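Local coordinates for protein endo-1,4-b-d-mannanase (Trichoderma reesei, PDB 1QNR) that catalyses endo-hydrolysis of the beta-1,4-mannosidic bonds in mannan backbones, as a TIM-barrel member of glycoside hydrolase family 5, at residues 5-10 against 197-202; 105-110 against 160-165; 154-159 against 193-198. All coordinates share one frame; numbering follows the deposited sequence. Where two conformers were deposited one is given.

Contact 1. Residues 5-10 against 197-202; sequences VTISGT and NHLVTL. With NAG (2-acetamido-2-deoxy-beta-D-glucopyranose), chain G.
Val5, Ile7 and Leu199 meet where the antiparallel N-terminal sheet of the enzyme packs against the beginning of a strand of the TIM barrel. The touching parts run about 60° apart, and Val5 and His198 remain 6.9 Å apart between their CA atoms, so side chains and water make the join in place of sheet pairing. Leu199 is the centre of it. Its CG stands anti to the carbonyl carbon (chi1 -60°), and from there the two methyls part. CD1 packs against Val5 CG1 at 4.0 Å, the two side chains crossing at about a right angle, and also comes near Ile7 CG1, while CD2 meets Ile7 CD1 at 4.1 Å. A forked leucine suits the place because its branches reach both residues, and the long arm of Ile7 carries its tip inward although its CB does not aim at the other segment.

The polar backbone beside this apolar patch is bridged by two waters. One accepts from Leu199 N at 3.0 Å and lies 2.9 Å from Val5 O, one of several acceptors it could serve. The other donates to Val5 O at 2.8 Å and to Asn197 O at 2.9 Å, tying two carbonyls that could not bond to each other.

Around this seam, Thr6 pairs with Asn13 of strand 11-14, and Phe12 of that strand touches both Ile7 and Leu199. Strand 161-165 flanks the other part, with Phe162 against Val5 and Ala163 against Leu199, while Val200 packs on helix 178-194.

Contact 2. Residues 105-110 against 160-165; sequences KLIIPF and AIFAWE
Leu106 and Phe162 mark the irregular end of two neighbouring parallel barrel strands. Leu106 O accepts from Phe162 N at 2.8 Å and, weakly, from Ala163 N at 3.4 Å. This shared acceptor marks a beta bulge, beyond which the bonding is regular: Ile108 N to Ala163 O, Glu165 N to Ile108 O, Phe110 N to Glu165 O.

All the touching residues are buried, so the contrast is one of overlap, with no solvent side. Branched aliphatic side chains fill one part: Ile108 suits its place because CD1 reaches both Ile161 CD1, at 3.8 Å, and Trp164 CZ3, at 4.1 Å, on the face that also carries Leu106, which helix 90-102 covers. At the bulge, Phe162 has CG anti to its backbone N (chi1 -171°), and its side chain runs alongside that of Ile107, pointing the same way, with CD1 3.8 Å from Ile107 CG1. The aromatic pair overlaps little: Phe110 CZ closely touches Trp164 CE3 at 3.6 Å, yet the rings, tilted by 25°, are slid apart, with centroids 5.6 Å apart.

On the face shared with Ile107 and Ala163, Glu165 extends alongside Pro109, its OE1 3.6 Å from Pro109 CB. The salt bridge from OE1 to Arg54 probably offsets the burial of the charge, the more so as OE2 lies close to the like-charged Glu275; this is consistent with a buried charged cluster among barrel strands.

Contact 3. Residues 154-159 against 193-198; sequences RYANST and SLDSNH. With NAG (2-acetamido-2-deoxy-beta-D-glucopyranose), chain G.
Residues Tyr155 to Ser158 form a type I turn, closed by Ser158 N to Tyr155 O at 3.0 Å, and face an Asx turn in which Asp195 OD1 accepts from Asn197 N at 2.8 Å. The carbonyls of the first turn then receive the side chains of the second segment.

Asn197 ND2 donates to Ala156 O at 3.0 Å, arriving above that carbonyl's plane but within its own amide plane. Its second N-H goes to the sugar ring oxygen O5 of the glycan at 3.0 Å, so one amide group links protein backbone to carbohydrate. Imidazole suits His198 because both of its nitrogens lie at the rim with bonds in the ring plane: NE2 donates to Ser158 O at 2.8 Å, rather bent at 130°, and ND1 meets the syn lone pair of Asp195 OD2 at 2.6 Å, nearly straight at 172°. Two donating nitrogens beside a carboxylate are consistent with a protonated ring. OD2 also takes Trp164 NE1, a second bond that would further hold the carboxylate's rotation. An alanine in place of His198 would probably leave Ser158 O without this donor and Asp195 OD2 without its short, straight bond to the ring. Small Ala156 lets the segments come close, its CB lying against the Asp195 carboxylate group.

Asn157 ND2 is bonded to C1 of the sugar, whose O6 accepts from Ser196 N at 3.0 Å. The arrangement is an N-glycosylated Asn-Ser-Thr sequon on a helix-to-strand loop of the TIM barrel, braced by the next such loop.

From the N terminus, residues 5-10 wait 186 residues for their partner, so contact 1 closes the widest loop and ties the N-terminal sheet to strand 199-201. Within that loop contact 2 pairs strand 105-109 with strand 161-165 across an excursion that includes helix 138-155. Contact 3 starts inside the loop of contact 2 and ends beyond it, so these two cross; it joins the ends of helices 138-155 and 178-194. Contacts 1 and 3 share Asn197 and His198. Strand 161-165 lies beside strand 199-201, placing contacts 1 and 2 on one sheet, and Lys105 NZ, salt-bridged to Asp15, also reaches Thr159 O, a further tie between contacts 2 and 3.

Contact 1. Residues 5-10 against 197-202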
loop_
_atom_site.group_PDB
_atom_site.type_symbol
_atom_site.label_atom_id
_atom_site.label_comp_id
_atom_site.label_asym_id
_atom_site.label_seq_id
_atom_site.Cartn_x
_atom_site.Cartn_y
_atom_site.Cartn_z
ATOM N N VAL A 5 12.601 -9.474 -4.567
ATOM C CA VAL A 5 12.207 -9.634 -3.160
ATOM C C VAL A 5 11.369 -10.925 -3.018
ATOM O O VAL A 5 10.431 -11.217 -3.749
ATOM C CB VAL A 5 11.368 -8.427 -2.636
ATOM C CG1 VAL A 5 10.881 -8.713 -1.190
ATOM C CG2 VAL A 5 12.141 -7.118 -2.692
ATOM N N THR A 6 11.834 -11.782 -2.058
ATOM C CA THR A 6 11.207 -13.092 -1.787
ATOM C C THR A 6 10.944 -13.229 -0.298
ATOM O O THR A 6 11.291 -12.366 0.523
ATOM C CB THR A 6 12.117 -14.269 -2.280
ATOM O OG1 THR A 6 13.349 -14.198 -1.504
ATOM C CG2 THR A 6 12.319 -14.201 -3.787
ATOM N N ILE A 7 10.276 -14.343 0.076
ATOM C CA ILE A 7 10.068 -14.717 1.483
ATOM C C ILE A 7 10.975 -15.919 1.862
ATOM O O ILE A 7 10.911 -16.909 1.140
ATOM C CB ILE A 7 8.552 -14.963 1.710
ATOM C CG1 ILE A 7 7.817 -13.578 1.656
ATOM C CG2 ILE A 7 8.267 -15.576 3.091
ATOM C CD1 ILE A 7 6.305 -13.692 1.567
ATOM N N SER A 8 11.626 -15.810 2.983
ATOM C CA SER A 8 12.502 -16.927 3.506
ATOM C C SER A 8 11.940 -17.133 4.897
ATOM O O SER A 8 11.841 -16.266 5.787
ATOM C CB SER A 8 13.952 -16.414 3.537
ATOM O OG SER A 8 14.818 -17.459 4.007
ATOM N N GLY A 9 11.390 -18.375 5.180
ATOM C CA GLY A 9 10.732 -18.545 6.516
ATOM C C GLY A 9 9.509 -17.649 6.626
ATOM O O GLY A 9 8.755 -17.669 5.633
ATOM N N THR A 10 9.325 -16.899 7.695
ATOM C CA THR A 10 8.249 -15.931 7.802
ATOM C C THR A 10 8.833 -14.486 7.881
ATOM O O THR A 10 8.170 -13.562 8.372
ATOM C CB THR A 10 7.281 -16.113 8.972
ATOM O OG1 THR A 10 8.114 -16.327 10.126
ATOM C CG2 THR A 10 6.383 -17.358 8.776
ATOM N N ASN A 197 7.850 -13.323 -10.995
ATOM C CA ASN A 197 8.969 -12.892 -10.234
ATOM C C ASN A 197 8.605 -12.249 -8.894
ATOM O O ASN A 197 9.417 -12.272 -7.979
ATOM C CB ASN A 197 9.793 -11.830 -11.020
ATOM C CG ASN A 197 10.304 -12.351 -12.350
ATOM O OD1 ASN A 197 10.810 -13.469 -12.423
ATOM N ND2 ASN A 197 10.080 -11.524 -13.417
ATOM N N HIS A 198 7.407 -11.647 -8.807
ATOM C CA HIS A 198 7.079 -10.760 -7.637
ATOM C C HIS A 198 5.964 -11.246 -6.740
ATOM O O HIS A 198 5.046 -12.009 -7.148
ATOM C CB HIS A 198 6.673 -9.354 -8.184
ATOM C CG HIS A 198 7.824 -8.628 -8.855
ATOM N ND1 HIS A 198 7.785 -8.237 -10.207
ATOM C CD2 HIS A 198 9.014 -8.203 -8.310
ATOM C CE1 HIS A 198 8.959 -7.592 -10.414
ATOM N NE2 HIS A 198 9.745 -7.603 -9.319
ATOM N N LEU A 199 6.102 -10.861 -5.449
ATOM C CA LEU A 199 5.065 -11.102 -4.458
ATOM C C LEU A 199 3.770 -10.316 -4.738
ATOM O O LEU A 199 3.799 -9.279 -5.435
ATOM C CB LEU A 199 5.602 -10.619 -3.087
ATOM C CG LEU A 199 6.886 -11.335 -2.612
ATOM C CD1 LEU A 199 7.421 -10.687 -1.291
ATOM C CD2 LEU A 199 6.672 -12.855 -2.433
ATOM N N VAL A 200 2.616 -10.818 -4.280
ATOM C CA VAL A 200 1.306 -10.189 -4.423
ATOM C C VAL A 200 0.619 -10.165 -3.042
ATOM O O VAL A 200 0.665 -11.108 -2.257
ATOM C CB VAL A 200 0.442 -10.935 -5.436
ATOM C CG1 VAL A 200 -0.942 -10.300 -5.701
ATOM C CG2 VAL A 200 1.147 -11.057 -6.816
ATOM N N THR A 201 -0.107 -9.034 -2.763
ATOM C CA THR A 201 -0.809 -8.886 -1.485
ATOM C C THR A 201 -2.134 -8.123 -1.725
ATOM O O THR A 201 -2.336 -7.513 -2.798
ATOM C CB THR A 201 0.071 -8.166 -0.426
ATOM O OG1 THR A 201 -0.542 -8.274 0.894
ATOM C CG2 THR A 201 0.267 -6.714 -0.796
ATOM N N LEU A 202 -3.075 -8.161 -0.775
ATOM C CA LEU A 202 -4.393 -7.579 -0.970
ATOM C C LEU A 202 -4.433 -6.043 -0.735
ATOM O O LEU A 202 -5.092 -5.385 -1.585
ATOM C CB LEU A 202 -5.384 -8.298 0.001
ATOM C CG LEU A 202 -6.862 -7.825 -0.040
ATOM C CD1 LEU A 202 -7.462 -7.828 -1.443
ATOM C CD2 LEU A 202 -7.731 -8.717 0.898
HETATM C C1 NAG G . 10.854 -11.750 -17.394
HETATM C C2 NAG G . 11.883 -12.625 -18.095
HETATM C C3 NAG G . 11.072 -13.822 -18.593
HETATM C C4 NAG G . 10.326 -14.515 -17.429
HETATM C C5 NAG G . 9.387 -13.505 -16.709
HETATM C C6 NAG G . 8.707 -14.109 -15.484
HETATM C C7 NAG G . 13.739 -11.802 -19.486
HETATM C C8 NAG G . 14.099 -11.124 -20.767
HETATM N N2 NAG G . 12.393 -11.809 -19.237
HETATM O O3 NAG G . 12.012 -14.753 -19.174
HETATM O O4 NAG G . 9.474 -15.578 -17.990
HETATM O O5 NAG G . 10.227 -12.423 -16.267
HETATM O O6 NAG G . 7.666 -13.166 -15.022
HETATM O O7 NAG G . 14.498 -12.372 -18.764
HETATM O O HOH W 1 8.692 -9.391 -5.155
HETATM O O HOH W 2 8.984 -13.121 -5.258
#

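Contact 2. Residues 105-110 against 160-165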
loop_
_atom_site.group_PDB
_atom_site.type_symbol
_atom_site.label_atom_id
_atom_site.label_comp_id
_atom_site.label_asym_id
_atom_site.label_seq_id
_atom_site.Cartn_x
_atom_site.Cartn_y
_atom_site.Cartn_z
ATOM N N LYS A 105 12.751 -0.564 -2.551
ATOM C CA LYS A 105 11.736 -1.454 -3.162
ATOM C C LYS A 105 10.345 -0.773 -3.035
ATOM O O LYS A 105 10.152 -0.017 -2.061
ATOM C CB LYS A 105 11.654 -2.801 -2.399
ATOM C CG LYS A 105 13.072 -3.486 -2.304
ATOM C CD LYS A 105 13.679 -3.796 -3.663
ATOM C CE LYS A 105 14.983 -4.598 -3.449
ATOM N NZ LYS A 105 15.730 -4.691 -4.772
ATOM N N LEU A 106 9.440 -1.057 -3.959
ATOM C CA LEU A 106 8.135 -0.381 -3.953
ATOM C C LEU A 106 6.903 -1.314 -3.828
ATOM O O LEU A 106 6.843 -2.387 -4.461
ATOM C CB LEU A 106 7.965 0.313 -5.324
ATOM C CG LEU A 106 9.073 1.343 -5.706
ATOM C CD1 LEU A 106 8.868 1.795 -7.152
ATOM C CD2 LEU A 106 8.989 2.513 -4.699
ATOM N N ILE A 107 5.933 -0.892 -2.980
ATOM C CA ILE A 107 4.615 -1.590 -2.950
ATOM C C ILE A 107 3.687 -0.727 -3.805
ATOM O O ILE A 107 3.575 0.488 -3.530
ATOM C CB ILE A 107 4.104 -1.797 -1.525
ATOM C CG1 ILE A 107 5.045 -2.770 -0.794
ATOM C CG2 ILE A 107 2.625 -2.328 -1.551
ATOM C CD1 ILE A 107 4.710 -3.022 0.707
ATOM N N ILE A 108 2.981 -1.323 -4.798
ATOM C CA ILE A 108 2.165 -0.534 -5.730
ATOM C C ILE A 108 0.743 -1.088 -5.890
ATOM O O ILE A 108 0.523 -2.153 -6.518
ATOM C CB ILE A 108 2.855 -0.502 -7.145
ATOM C CG1 ILE A 108 4.293 0.040 -7.057
ATOM C CG2 ILE A 108 2.006 0.366 -8.111
ATOM C CD1 ILE A 108 5.037 0.143 -8.397
ATOM N N PRO A 109 -0.258 -0.407 -5.293
ATOM C CA PRO A 109 -1.672 -0.799 -5.466
ATOM C C PRO A 109 -2.252 -0.261 -6.771
ATOM O O PRO A 109 -1.912 0.835 -7.245
ATOM C CB PRO A 109 -2.405 -0.160 -4.217
ATOM C CG PRO A 109 -1.528 1.062 -3.952
ATOM C CD PRO A 109 -0.093 0.624 -4.234
ATOM N N PHE A 110 -3.237 -1.021 -7.357
ATOM C CA PHE A 110 -3.810 -0.725 -8.668
ATOM C C PHE A 110 -5.086 0.107 -8.697
ATOM O O PHE A 110 -5.378 0.638 -9.786
ATOM C CB PHE A 110 -4.092 -2.046 -9.457
ATOM C CG PHE A 110 -2.907 -2.973 -9.618
ATOM C CD1 PHE A 110 -1.774 -2.551 -10.334
ATOM C CD2 PHE A 110 -2.950 -4.263 -9.088
ATOM C CE1 PHE A 110 -0.707 -3.419 -10.517
ATOM C CE2 PHE A 110 -1.846 -5.121 -9.267
ATOM C CZ PHE A 110 -0.729 -4.715 -9.991
ATOM N N ALA A 160 13.133 -3.663 -8.500
ATOM C CA ALA A 160 12.671 -2.660 -7.510
ATOM C C ALA A 160 11.259 -2.871 -7.051
ATOM O O ALA A 160 10.852 -2.091 -6.181
ATOM C CB ALA A 160 12.844 -1.254 -8.143
ATOM N N ILE A 161 10.464 -3.796 -7.551
ATOM C CA ILE A 161 9.107 -4.037 -7.026
ATOM C C ILE A 161 9.109 -4.962 -5.838
ATOM O O ILE A 161 9.582 -6.126 -5.925
ATOM C CB ILE A 161 8.204 -4.575 -8.139
ATOM C CG1 ILE A 161 8.280 -3.714 -9.422
ATOM C CG2 ILE A 161 6.745 -4.732 -7.635
ATOM C CD1 ILE A 161 7.851 -2.248 -9.228
ATOM N N PHE A 162 8.669 -4.458 -4.678
ATOM C CA PHE A 162 8.504 -5.289 -3.462
ATOM C C PHE A 162 7.316 -6.242 -3.631
ATOM O O PHE A 162 7.406 -7.475 -3.477
ATOM C CB PHE A 162 8.282 -4.450 -2.183
ATOM C CG PHE A 162 8.326 -5.211 -0.876
ATOM C CD1 PHE A 162 7.174 -5.868 -0.414
ATOM C CD2 PHE A 162 9.474 -5.299 -0.091
ATOM C CE1 PHE A 162 7.126 -6.538 0.815
ATOM C CE2 PHE A 162 9.477 -5.931 1.138
ATOM C CZ PHE A 162 8.311 -6.614 1.572
ATOM N N ALA A 163 6.163 -5.662 -3.989
ATOM C CA ALA A 163 4.935 -6.452 -4.247
ATOM C C ALA A 163 3.918 -5.630 -5.078
ATOM O O ALA A 163 3.802 -4.393 -4.893
ATOM C CB ALA A 163 4.250 -6.830 -2.909
ATOM N N TRP A 164 3.116 -6.383 -5.838
ATOM C CA TRP A 164 1.889 -5.800 -6.453
ATOM C C TRP A 164 0.781 -5.888 -5.379
ATOM O O TRP A 164 0.756 -6.867 -4.576
ATOM C CB TRP A 164 1.477 -6.633 -7.666
ATOM C CG TRP A 164 2.500 -6.640 -8.787
ATOM C CD1 TRP A 164 3.147 -7.721 -9.284
ATOM C CD2 TRP A 164 3.001 -5.475 -9.476
ATOM N NE1 TRP A 164 4.002 -7.331 -10.308
ATOM C CE2 TRP A 164 3.978 -5.946 -10.383
ATOM C CE3 TRP A 164 2.768 -4.089 -9.378
ATOM C CZ2 TRP A 164 4.662 -5.124 -11.285
ATOM C CZ3 TRP A 164 3.504 -3.233 -10.223
ATOM C CH2 TRP A 164 4.450 -3.774 -11.132
ATOM N N GLU A 165 -0.117 -4.912 -5.358
ATOM C CA GLU A 165 -1.185 -4.862 -4.341
ATOM C C GLU A 165 -2.484 -4.613 -5.077
ATOM O O GLU A 165 -2.662 -3.732 -5.933
ATOM C CB GLU A 165 -0.815 -3.778 -3.310
ATOM C CG GLU A 165 -1.882 -3.617 -2.194
ATOM C CD GLU A 165 -1.260 -2.853 -1.019
ATOM O OE1 GLU A 165 -1.287 -1.603 -1.097
ATOM O OE2 GLU A 165 -0.666 -3.589 -0.158
#

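Contact 3. Residues 154-159 against 193-198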
loop_
_atom_site.group_PDB
_atom_site.type_symbol
_atom_site.label_atom_id
_atom_site.label_comp_id
_atom_site.label_asym_id
_atom_site.label_seq_id
_atom_site.Cartn_x
_atom_site.Cartn_y
_atom_site.Cartn_z
ATOM N N ARG A 154 4.914 -3.201 -17.486
ATOM C CA ARG A 154 6.036 -2.269 -17.558
ATOM C C ARG A 154 7.194 -2.660 -16.681
ATOM O O ARG A 154 8.389 -2.311 -16.983
ATOM C CB ARG A 154 5.615 -0.802 -17.131
ATOM C CG ARG A 154 4.642 -0.238 -18.142
ATOM C CD ARG A 154 4.127 1.165 -17.749
ATOM N NE ARG A 154 4.942 2.274 -18.324
ATOM C CZ ARG A 154 4.813 2.694 -19.577
ATOM N NH1 ARG A 154 3.890 2.148 -20.405
ATOM N NH2 ARG A 154 5.589 3.669 -20.064
ATOM N N TYR A 155 6.914 -3.250 -15.480
ATOM C CA TYR A 155 7.959 -3.402 -14.455
ATOM C C TYR A 155 8.116 -4.862 -14.041
ATOM O O TYR A 155 8.777 -5.160 -13.030
ATOM C CB TYR A 155 7.642 -2.552 -13.201
ATOM C CG TYR A 155 7.131 -1.148 -13.546
ATOM C CD1 TYR A 155 7.929 -0.267 -14.264
ATOM C CD2 TYR A 155 5.888 -0.704 -13.095
ATOM C CE1 TYR A 155 7.471 1.007 -14.649
ATOM C CE2 TYR A 155 5.449 0.573 -13.463
ATOM C CZ TYR A 155 6.231 1.426 -14.186
ATOM O OH TYR A 155 5.732 2.691 -14.484
ATOM N N ALA A 156 7.503 -5.824 -14.786
ATOM C CA ALA A 156 7.521 -7.249 -14.389
ATOM C C ALA A 156 8.912 -7.808 -14.167
ATOM O O ALA A 156 9.092 -8.735 -13.327
ATOM C CB ALA A 156 6.753 -8.143 -15.411
ATOM N N ASN A 157 9.979 -7.295 -14.857
ATOM C CA ASN A 157 11.309 -7.821 -14.679
ATOM C C ASN A 157 12.269 -6.887 -13.930
ATOM O O ASN A 157 13.508 -7.128 -13.839
ATOM C CB ASN A 157 11.961 -8.187 -16.035
ATOM C CG ASN A 157 11.106 -9.175 -16.782
ATOM O OD1 ASN A 157 10.041 -8.956 -17.415
ATOM N ND2 ASN A 157 11.564 -10.460 -16.738
ATOM N N SER A 158 11.692 -5.852 -13.316
ATOM C CA SER A 158 12.479 -4.945 -12.480
ATOM C C SER A 158 12.676 -5.511 -11.069
ATOM O O SER A 158 11.675 -5.949 -10.430
ATOM C CB SER A 158 11.755 -3.545 -12.362
ATOM O OG SER A 158 12.519 -2.745 -11.366
ATOM N N THR A 159 13.864 -5.435 -10.468
ATOM C CA THR A 159 14.068 -5.883 -9.098
ATOM C C THR A 159 13.640 -4.810 -8.058
ATOM O O THR A 159 13.649 -5.142 -6.874
ATOM C CB THR A 159 15.531 -6.290 -8.836
ATOM O OG1 THR A 159 16.370 -5.206 -9.179
ATOM C CG2 THR A 159 15.929 -7.512 -9.700
ATOM N N SER A 193 -0.181 -14.710 -13.356
ATOM C CA SER A 193 -0.072 -15.169 -14.769
ATOM C C SER A 193 0.670 -14.177 -15.641
ATOM O O SER A 193 1.131 -14.534 -16.755
ATOM C CB SER A 193 -1.493 -15.397 -15.374
ATOM O OG SER A 193 -2.173 -14.213 -15.840
ATOM N N LEU A 194 0.772 -12.892 -15.172
ATOM C CA LEU A 194 1.496 -11.873 -15.899
ATOM C C LEU A 194 2.941 -11.714 -15.420
ATOM O O LEU A 194 3.766 -11.088 -16.151
ATOM C CB LEU A 194 0.853 -10.464 -15.648
ATOM C CG LEU A 194 -0.611 -10.367 -16.122
ATOM C CD1 LEU A 194 -1.159 -8.976 -15.755
ATOM C CD2 LEU A 194 -0.664 -10.496 -17.669
ATOM N N ASP A 195 3.278 -12.190 -14.224
ATOM C CA ASP A 195 4.574 -11.916 -13.583
ATOM C C ASP A 195 4.852 -12.990 -12.503
ATOM O O ASP A 195 4.116 -13.048 -11.479
ATOM C CB ASP A 195 4.556 -10.503 -12.964
ATOM C CG ASP A 195 5.751 -10.109 -12.108
ATOM O OD1 ASP A 195 6.641 -10.914 -11.781
ATOM O OD2 ASP A 195 5.849 -8.848 -11.827
ATOM N N SER A 196 5.791 -13.919 -12.772
ATOM C CA SER A 196 6.121 -14.932 -11.749
ATOM C C SER A 196 7.301 -14.569 -10.842
ATOM O O SER A 196 7.793 -15.338 -9.986
ATOM C CB SER A 196 6.454 -16.279 -12.419
ATOM O OG SER A 196 7.585 -16.174 -13.304
ATOM N N ASN A 197 7.850 -13.323 -10.995
ATOM C CA ASN A 197 8.969 -12.892 -10.234
ATOM C C ASN A 197 8.605 -12.249 -8.894
ATOM O O ASN A 197 9.417 -12.272 -7.979
ATOM C CB ASN A 197 9.793 -11.830 -11.020
ATOM C CG ASN A 197 10.304 -12.351 -12.350
ATOM O OD1 ASN A 197 10.810 -13.469 -12.423
ATOM N ND2 ASN A 197 10.080 -11.524 -13.417
ATOM N N HIS A 198 7.407 -11.647 -8.807
ATOM C CA HIS A 198 7.079 -10.760 -7.637
ATOM C C HIS A 198 5.964 -11.246 -6.740
ATOM O O HIS A 198 5.046 -12.009 -7.148
ATOM C CB HIS A 198 6.673 -9.354 -8.184
ATOM C CG HIS A 198 7.824 -8.628 -8.855
ATOM N ND1 HIS A 198 7.785 -8.237 -10.207
ATOM C CD2 HIS A 198 9.014 -8.203 -8.310
ATOM C CE1 HIS A 198 8.959 -7.592 -10.414
ATOM N NE2 HIS A 198 9.745 -7.603 -9.319
HETATM C C1 NAG G . 10.854 -11.750 -17.394
HETATM C C2 NAG G . 11.883 -12.625 -18.095
HETATM C C3 NAG G . 11.072 -13.822 -18.593
HETATM C C4 NAG G . 10.326 -14.515 -17.429
HETATM C C5 NAG G . 9.387 -13.505 -16.709
HETATM C C6 NAG G . 8.707 -14.109 -15.484
HETATM C C7 NAG G . 13.739 -11.802 -19.486
HETATM C C8 NAG G . 14.099 -11.124 -20.767
HETATM N N2 NAG G . 12.393 -11.809 -19.237
HETATM O O3 NAG G . 12.012 -14.753 -19.174
HETATM O O4 NAG G . 9.474 -15.578 -17.990
HETATM O O5 NAG G . 10.227 -12.423 -16.267
HETATM O O6 NAG G . 7.666 -13.166 -15.022
HETATM O O7 NAG G . 14.498 -12.372 -18.764
#